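Long-range contacts in titin (Homo sapiens, PDB 3LCY), which acts as a giant elastic scaffold protein of the muscle sarcomere, represented here by two tandem immunoglobulin domains from its A-band region: residues K12-V17 and V89-K94; A24-C29 and T62-V67; E70-E75 and I128-P133. All blocks are in the same frame, centred on the assembly; numbering follows the deposited sequence.

In the fold
Contacts 1 and 2 lie within the first immunoglobulin domain, each partly buried with one side in the sandwich and the other at the surface; contact 3 is buried between that domain and the second. Contact 2 is the main-chain ladder between two neighbouring strands of one sheet, largely apolar on its inner side, with one imidazole among the apolar groups, and hydroxyl-rich on its outer. Contact 1 carries the chain to the opposite sheet and mixes side-chain with main-chain hydrogen bonds; its Met14 packs on Leu27 and Cys29 of contact 2. Contact 3 is a polar patch built on a charged pair. Contacts 1 and 3 share a sheet, since strand 88-103 runs beside strand 121-130.

Contact 1 of 3, residues K12-V17 and V89-K94; sequences KEMKDV and VETSSK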
# COMPACT_ATOMS: atom_id res chain seq x y z
N LYS A 12 -11.84 -23.18 -9.68
CA LYS A 12 -11.72 -22.39 -8.48
C LYS A 12 -11.20 -21.05 -8.92
O LYS A 12 -10.16 -20.96 -9.54
CB LYS A 12 -10.77 -23.06 -7.50
CG LYS A 12 -10.55 -22.32 -6.20
CD LYS A 12 -9.30 -21.46 -6.24
CE LYS A 12 -9.21 -20.56 -5.02
NZ LYS A 12 -8.06 -19.64 -5.07
N GLU A 13 -11.94 -19.99 -8.64
CA GLU A 13 -11.52 -18.65 -8.99
C GLU A 13 -10.56 -18.10 -7.96
O GLU A 13 -10.51 -18.58 -6.85
CB GLU A 13 -12.73 -17.74 -9.14
CG GLU A 13 -13.46 -17.49 -7.87
CD GLU A 13 -14.55 -16.51 -8.06
OE1 GLU A 13 -15.23 -16.59 -9.10
OE2 GLU A 13 -14.72 -15.64 -7.19
N MET A 14 -9.82 -17.08 -8.32
CA MET A 14 -8.88 -16.47 -7.40
C MET A 14 -9.59 -15.83 -6.24
O MET A 14 -10.67 -15.29 -6.37
CB MET A 14 -8.00 -15.45 -8.10
CG MET A 14 -6.90 -16.06 -8.90
SD MET A 14 -5.76 -14.83 -9.43
CE MET A 14 -4.59 -14.89 -8.11
N LYS A 15 -8.96 -15.90 -5.08
CA LYS A 15 -9.52 -15.36 -3.87
C LYS A 15 -8.58 -14.36 -3.27
O LYS A 15 -7.39 -14.40 -3.48
CB LYS A 15 -9.73 -16.47 -2.85
CG LYS A 15 -10.70 -17.51 -3.27
CD LYS A 15 -12.09 -16.97 -3.34
CE LYS A 15 -13.00 -17.98 -3.97
NZ LYS A 15 -14.42 -17.62 -3.81
N ASP A 16 -9.15 -13.43 -2.52
CA ASP A 16 -8.35 -12.44 -1.82
C ASP A 16 -7.43 -13.13 -0.81
O ASP A 16 -7.85 -14.04 -0.11
CB ASP A 16 -9.24 -11.41 -1.13
CG ASP A 16 -9.90 -10.46 -2.12
OD1 ASP A 16 -9.55 -10.51 -3.31
OD2 ASP A 16 -10.77 -9.67 -1.69
N VAL A 17 -6.18 -12.68 -0.76
CA VAL A 17 -5.19 -13.30 0.11
C VAL A 17 -4.48 -12.26 0.97
O VAL A 17 -4.12 -11.19 0.48
CB VAL A 17 -4.14 -14.08 -0.70
CG1 VAL A 17 -2.96 -14.47 0.17
CG2 VAL A 17 -4.77 -15.31 -1.34
N VAL A 89 -9.79 -17.30 -20.45
CA VAL A 89 -10.57 -16.86 -19.30
C VAL A 89 -9.71 -15.97 -18.43
O VAL A 89 -8.49 -16.03 -18.50
CB VAL A 89 -11.06 -18.03 -18.44
CG1 VAL A 89 -11.93 -18.96 -19.24
CG2 VAL A 89 -9.89 -18.76 -17.83
N GLU A 90 -10.35 -15.15 -17.62
CA GLU A 90 -9.63 -14.25 -16.74
C GLU A 90 -10.15 -14.29 -15.30
O GLU A 90 -11.35 -14.43 -15.07
CB GLU A 90 -9.73 -12.83 -17.29
CG GLU A 90 -9.47 -11.73 -16.30
CD GLU A 90 -9.72 -10.37 -16.89
OE1 GLU A 90 -9.47 -10.18 -18.09
OE2 GLU A 90 -10.18 -9.48 -16.14
N THR A 91 -9.25 -14.18 -14.34
CA THR A 91 -9.63 -14.19 -12.93
C THR A 91 -8.69 -13.32 -12.10
O THR A 91 -7.47 -13.37 -12.27
CB THR A 91 -9.65 -15.62 -12.35
OG1 THR A 91 -9.81 -15.56 -10.93
CG2 THR A 91 -8.35 -16.34 -12.68
N SER A 92 -9.27 -12.52 -11.22
CA SER A 92 -8.49 -11.56 -10.43
C SER A 92 -8.86 -11.57 -8.96
O SER A 92 -10.00 -11.88 -8.59
CB SER A 92 -8.66 -10.15 -11.00
OG SER A 92 -8.33 -10.11 -12.38
N SER A 93 -7.89 -11.24 -8.11
CA SER A 93 -8.11 -11.11 -6.68
C SER A 93 -7.08 -10.14 -6.11
O SER A 93 -6.16 -9.73 -6.82
CB SER A 93 -8.02 -12.47 -5.99
OG SER A 93 -6.68 -12.95 -5.99
N LYS A 94 -7.24 -9.76 -4.85
CA LYS A 94 -6.35 -8.77 -4.25
C LYS A 94 -5.47 -9.35 -3.15
O LYS A 94 -5.83 -10.32 -2.49
CB LYS A 94 -7.15 -7.59 -3.71
CG LYS A 94 -7.78 -6.72 -4.78
CD LYS A 94 -8.60 -5.60 -4.16
CE LYS A 94 -9.16 -4.69 -5.23
NZ LYS A 94 -10.11 -3.69 -4.66
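Lys94 N donates to Asp16 OD1 over 2.9 Å, approaching from above the carboxylate plane, while the carbonyl oxygen of the same Lys94 takes the N-H of Val17. That second bond, 2.9 Å from Val17 N to Lys94 O, runs nearly along the C=O axis. Residue 94 is thus held through both its main-chain N and O, once by a side chain and once by the backbone. Two hydroxyls continue the row of bonds back toward Glu13. Ser93 OG gives its proton to Lys15 O at 3.0 Å, standing well above the plane of that carbonyl. Thr91 OG1, anti to its own backbone N (chi1 171°), receives the N-H of Met14, with 3.0 Å between Met14 N and Thr91 OG1.

The Met14 side chain packs on the inner side of these bonds. Its CB lies 3.4 Å from Thr91 OG1 and 3.5 Å from Ser93 OG, and its side chain crosses that of Thr91 at about a right angle. The bend at chi3, 92°, turns CE back to 3.6 Å from Ser93 OG. The methionine is buried, whereas Asp16 and the long chain of Lys94 stay on the exposed side.

The stretch 12-17 is the crossover of the first strand of an I-set domain. Lys12 still hydrogen-bonds by backbone to Gln30 of strand 24-34; by Val17 the chain has moved to the facing sheet, where it runs parallel to strand 88-103 and also reaches Leu96. Met14 packs between the two sheets, against Leu27 and Cys29 of one and Cys80 of the other.

Contact 2 of 3, residues A24-C29 and T62-V67; sequences AAQLSC and THTLTV
Cys29 O accepts the N-H of His63 at 2.7 Å, at one end of a regular antiparallel ladder. Three hydrogen-bonded pairs, Cys29 with His63, Leu27 with Leu65 and Ala25 with Val67, each exchange two main-chain bonds. The middle pair is nearly symmetrical, with 2.8 Å both from Leu27 N to Leu65 O and from Leu65 N to Leu27 O.

The side chains of those three pairs all turn into the sandwich, and this is the densely packed side. Leu27 CD1 comes to 3.9 Å from Val67 CG2, the two side chains crossing at a slant, and Tyr78 of strand 76-83 touches both of them and Leu65. Further along, Cys29 packs on Cys80, and its SG sits at the edge of the His63 ring, 5.4 Å from the centroid. That imidazole packs on Ile39 and Trp41, and both its nitrogens are engaged: ND1 with Ser58 OG and NE2 with Ile31 O.

On the other face the side chains are small or polar and partly open to solvent. Ser28 OG, anti to its backbone N (chi1 -176°), shares a hydrogen bond of 3.1 Å with Thr64 OG1; the methyl of Thr62, CG2, lies 3.4 Å from Ser28 OG. Gln26 lies alongside Thr66, pointing the same way, its CG 3.8 Å from Thr66 OG1.

This is an amphipathic beta pair, strands B and E of the immunoglobulin fold. The main-chain bonds hold the two strands together whatever the side chains; the alternation of apolar and hydroxyl-bearing residues is consistent with this register. A bond to a carbonyl oxygen implies a proton on NE2; ND1 faces a hydroxyl that could play either role, so a neutral ring would fit but is not required.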
# COMPACT_ATOMS: atom_id res chain seq x y z
N ALA A 24 6.06 -14.25 1.94
CA ALA A 24 5.56 -14.74 0.66
C ALA A 24 4.03 -14.75 0.62
O ALA A 24 3.38 -15.04 1.62
CB ALA A 24 6.11 -16.12 0.37
N ALA A 25 3.48 -14.45 -0.55
CA ALA A 25 2.04 -14.49 -0.75
C ALA A 25 1.70 -15.41 -1.92
O ALA A 25 2.23 -15.25 -3.02
CB ALA A 25 1.50 -13.09 -1.01
N GLN A 26 0.83 -16.38 -1.67
CA GLN A 26 0.41 -17.32 -2.71
C GLN A 26 -0.98 -16.99 -3.23
O GLN A 26 -1.97 -17.07 -2.50
CB GLN A 26 0.45 -18.76 -2.19
CG GLN A 26 1.83 -19.39 -2.19
CD GLN A 26 1.83 -20.82 -1.69
OE1 GLN A 26 1.84 -21.77 -2.48
NE2 GLN A 26 1.80 -20.99 -0.38
N LEU A 27 -1.05 -16.61 -4.50
CA LEU A 27 -2.33 -16.38 -5.16
C LEU A 27 -2.59 -17.52 -6.13
O LEU A 27 -1.87 -17.69 -7.11
CB LEU A 27 -2.34 -15.04 -5.89
CG LEU A 27 -2.09 -13.80 -5.03
CD1 LEU A 27 -0.68 -13.26 -5.25
CD2 LEU A 27 -3.13 -12.72 -5.32
N SER A 28 -3.63 -18.30 -5.86
CA SER A 28 -3.88 -19.51 -6.64
C SER A 28 -5.28 -19.56 -7.26
O SER A 28 -6.20 -18.89 -6.79
CB SER A 28 -3.64 -20.75 -5.78
OG SER A 28 -3.80 -21.94 -6.54
N CYS A 29 -5.42 -20.36 -8.30
CA CYS A 29 -6.70 -20.58 -8.96
C CYS A 29 -6.65 -21.86 -9.78
O CYS A 29 -5.58 -22.32 -10.17
CB CYS A 29 -7.06 -19.39 -9.85
SG CYS A 29 -5.98 -19.19 -11.29
N THR A 62 -3.90 -26.30 -11.59
CA THR A 62 -3.81 -25.33 -10.52
C THR A 62 -2.69 -24.37 -10.79
O THR A 62 -1.56 -24.77 -10.99
CB THR A 62 -3.54 -26.01 -9.18
OG1 THR A 62 -4.53 -27.00 -8.95
CG2 THR A 62 -3.59 -25.00 -8.07
N HIS A 63 -3.02 -23.09 -10.81
CA HIS A 63 -2.02 -22.09 -11.10
C HIS A 63 -1.82 -21.13 -9.95
O HIS A 63 -2.73 -20.45 -9.52
CB HIS A 63 -2.42 -21.37 -12.38
CG HIS A 63 -3.08 -22.27 -13.36
ND1 HIS A 63 -2.43 -23.33 -13.94
CD2 HIS A 63 -4.35 -22.30 -13.84
CE1 HIS A 63 -3.26 -23.97 -14.74
NE2 HIS A 63 -4.43 -23.36 -14.70
N THR A 64 -0.59 -21.08 -9.47
CA THR A 64 -0.24 -20.27 -8.33
C THR A 64 0.86 -19.28 -8.62
O THR A 64 1.87 -19.61 -9.21
CB THR A 64 0.21 -21.15 -7.14
OG1 THR A 64 -0.76 -22.16 -6.89
CG2 THR A 64 0.37 -20.32 -5.90
N LEU A 65 0.65 -18.05 -8.19
CA LEU A 65 1.65 -17.00 -8.26
C LEU A 65 2.15 -16.70 -6.85
O LEU A 65 1.36 -16.51 -5.93
CB LEU A 65 1.08 -15.73 -8.89
CG LEU A 65 1.96 -14.49 -8.81
CD1 LEU A 65 3.24 -14.69 -9.60
CD2 LEU A 65 1.22 -13.25 -9.29
N THR A 66 3.46 -16.68 -6.68
CA THR A 66 4.02 -16.40 -5.37
C THR A 66 4.71 -15.06 -5.41
O THR A 66 5.62 -14.85 -6.21
CB THR A 66 5.04 -17.45 -4.95
OG1 THR A 66 4.42 -18.74 -4.91
CG2 THR A 66 5.61 -17.13 -3.58
N VAL A 67 4.29 -14.16 -4.54
CA VAL A 67 4.89 -12.84 -4.49
C VAL A 67 5.68 -12.70 -3.21
O VAL A 67 5.15 -12.91 -2.12
CB VAL A 67 3.83 -11.73 -4.52
CG1 VAL A 67 4.48 -10.36 -4.42
CG2 VAL A 67 2.97 -11.84 -5.76

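Contact 3 of 3, residues E70-E75 and I128-P133; sequences EEQEDE and IGRPVP
Gln72 and Ile128 mark the nearest backbone approach, 7.3 Å between their CA atoms, where a loop with a short 3-10 turn at 72-74 faces the end of strand 121-130 without any beta pairing. Side chains bridge this gap. Arg130 grips Glu75 side-on: NE meets Glu75 OE2 at 2.6 Å and NH2 meets Glu75 OE1 at 3.0 Å, each oxygen using its syn lone pair. The carboxylate and guanidinium planes are 9° apart, and both bonds are close to straight.

Gln72 approaches the same guanidinium from above. Its amide stacks over one face, the planes 22° apart, with OE1 offset toward the rim near NH1. The oxygen bonds instead to the backbone, Gly129 N to Gln72 OE1 measuring 2.9 Å. Gly129 is thus used twice, because its O also takes a bond from Arg130 NH1, 3.0 Å away, which helps fix how the guanidinium is turned. Arg130 NH2 additionally reaches Glu156 O, so this buried cation has several acceptors around it, and the carboxylate would be expected to stabilise its charge.

Leu97 of strand 88-103 packs on both Glu75 and Arg130. This is an interface between tandem immunoglobulin domains: the E-F loop of the first meets the end of strand B of the second, beside the long strand that runs on from one domain into the other.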
# COMPACT_ATOMS: atom_id res chain seq x y z
N GLU A 70 7.88 -7.06 -0.52
CA GLU A 70 8.92 -6.26 0.02
C GLU A 70 8.43 -4.90 0.40
O GLU A 70 8.93 -4.31 1.28
CB GLU A 70 10.05 -6.14 -0.97
CG GLU A 70 9.60 -6.01 -2.38
CD GLU A 70 10.68 -5.58 -3.32
OE1 GLU A 70 11.80 -5.40 -2.89
OE2 GLU A 70 10.43 -5.42 -4.50
N GLU A 71 7.44 -4.42 -0.31
CA GLU A 71 6.95 -3.07 -0.15
C GLU A 71 5.46 -2.99 -0.21
O GLU A 71 4.82 -3.84 -0.68
CB GLU A 71 7.58 -2.14 -1.18
CG GLU A 71 7.16 -2.42 -2.58
CD GLU A 71 7.70 -1.49 -3.59
OE1 GLU A 71 8.43 -0.59 -3.25
OE2 GLU A 71 7.42 -1.66 -4.76
N GLN A 72 4.92 -1.91 0.29
CA GLN A 72 3.50 -1.69 0.35
C GLN A 72 2.83 -1.72 -0.98
O GLN A 72 1.72 -2.06 -1.08
CB GLN A 72 3.19 -0.40 1.08
CG GLN A 72 2.97 -0.61 2.50
CD GLN A 72 2.84 0.64 3.28
OE1 GLN A 72 2.34 0.63 4.36
NE2 GLN A 72 3.29 1.70 2.76
N GLU A 73 3.55 -1.36 -1.99
CA GLU A 73 3.04 -1.30 -3.33
C GLU A 73 2.68 -2.64 -3.96
O GLU A 73 2.10 -2.70 -4.99
CB GLU A 73 4.01 -0.52 -4.17
CG GLU A 73 3.94 0.93 -3.97
CD GLU A 73 5.02 1.48 -3.11
OE1 GLU A 73 5.52 2.57 -3.38
OE2 GLU A 73 5.34 0.87 -2.12
N ASP A 74 3.12 -3.72 -3.34
CA ASP A 74 2.87 -5.08 -3.75
C ASP A 74 1.46 -5.48 -3.48
O ASP A 74 1.03 -6.46 -3.95
CB ASP A 74 3.80 -6.07 -3.05
CG ASP A 74 5.17 -5.94 -3.45
OD1 ASP A 74 6.02 -6.25 -2.69
OD2 ASP A 74 5.42 -5.52 -4.52
N GLU A 75 0.77 -4.71 -2.68
CA GLU A 75 -0.58 -4.98 -2.37
C GLU A 75 -1.45 -4.72 -3.58
O GLU A 75 -1.03 -4.13 -4.51
CB GLU A 75 -1.02 -4.14 -1.20
CG GLU A 75 -1.52 -2.77 -1.57
CD GLU A 75 -1.35 -1.77 -0.51
OE1 GLU A 75 -1.15 -0.62 -0.82
OE2 GLU A 75 -1.42 -2.13 0.62
N ILE A 128 4.78 3.22 7.12
CA ILE A 128 4.47 1.88 6.70
C ILE A 128 3.46 1.33 7.69
O ILE A 128 3.71 1.29 8.87
CB ILE A 128 5.72 0.99 6.67
CG1 ILE A 128 6.61 1.35 5.49
CG2 ILE A 128 5.34 -0.45 6.57
CD1 ILE A 128 7.91 0.65 5.48
N GLY A 129 2.31 0.91 7.20
CA GLY A 129 1.32 0.28 8.03
C GLY A 129 0.17 -0.35 7.30
O GLY A 129 -0.51 0.30 6.61
N ARG A 130 -0.07 -1.64 7.48
CA ARG A 130 -1.21 -2.29 6.84
C ARG A 130 -1.96 -3.11 7.88
O ARG A 130 -1.35 -3.84 8.63
CB ARG A 130 -0.76 -3.16 5.67
CG ARG A 130 -0.37 -2.38 4.43
CD ARG A 130 -1.42 -1.35 4.07
NE ARG A 130 -1.12 -0.67 2.81
CZ ARG A 130 -0.70 0.58 2.71
NH1 ARG A 130 -0.53 1.31 3.79
NH2 ARG A 130 -0.44 1.09 1.52
N PRO A 131 -3.28 -2.98 7.95
CA PRO A 131 -4.12 -2.13 7.10
C PRO A 131 -3.89 -0.66 7.39
O PRO A 131 -3.32 -0.33 8.42
CB PRO A 131 -5.53 -2.52 7.52
CG PRO A 131 -5.38 -3.05 8.89
CD PRO A 131 -4.10 -3.79 8.87
N VAL A 132 -4.33 0.21 6.50
CA VAL A 132 -4.11 1.63 6.72
C VAL A 132 -4.58 1.98 8.11
O VAL A 132 -5.70 1.70 8.51
CB VAL A 132 -4.86 2.45 5.67
CG1 VAL A 132 -4.61 3.92 5.84
CG2 VAL A 132 -4.47 1.99 4.29
N PRO A 133 -3.68 2.62 8.84
CA PRO A 133 -3.89 3.03 10.23
C PRO A 133 -4.62 4.33 10.45
O PRO A 133 -4.66 5.19 9.58
CB PRO A 133 -2.46 3.20 10.73
CG PRO A 133 -1.72 3.65 9.55
CD PRO A 133 -2.35 3.01 8.35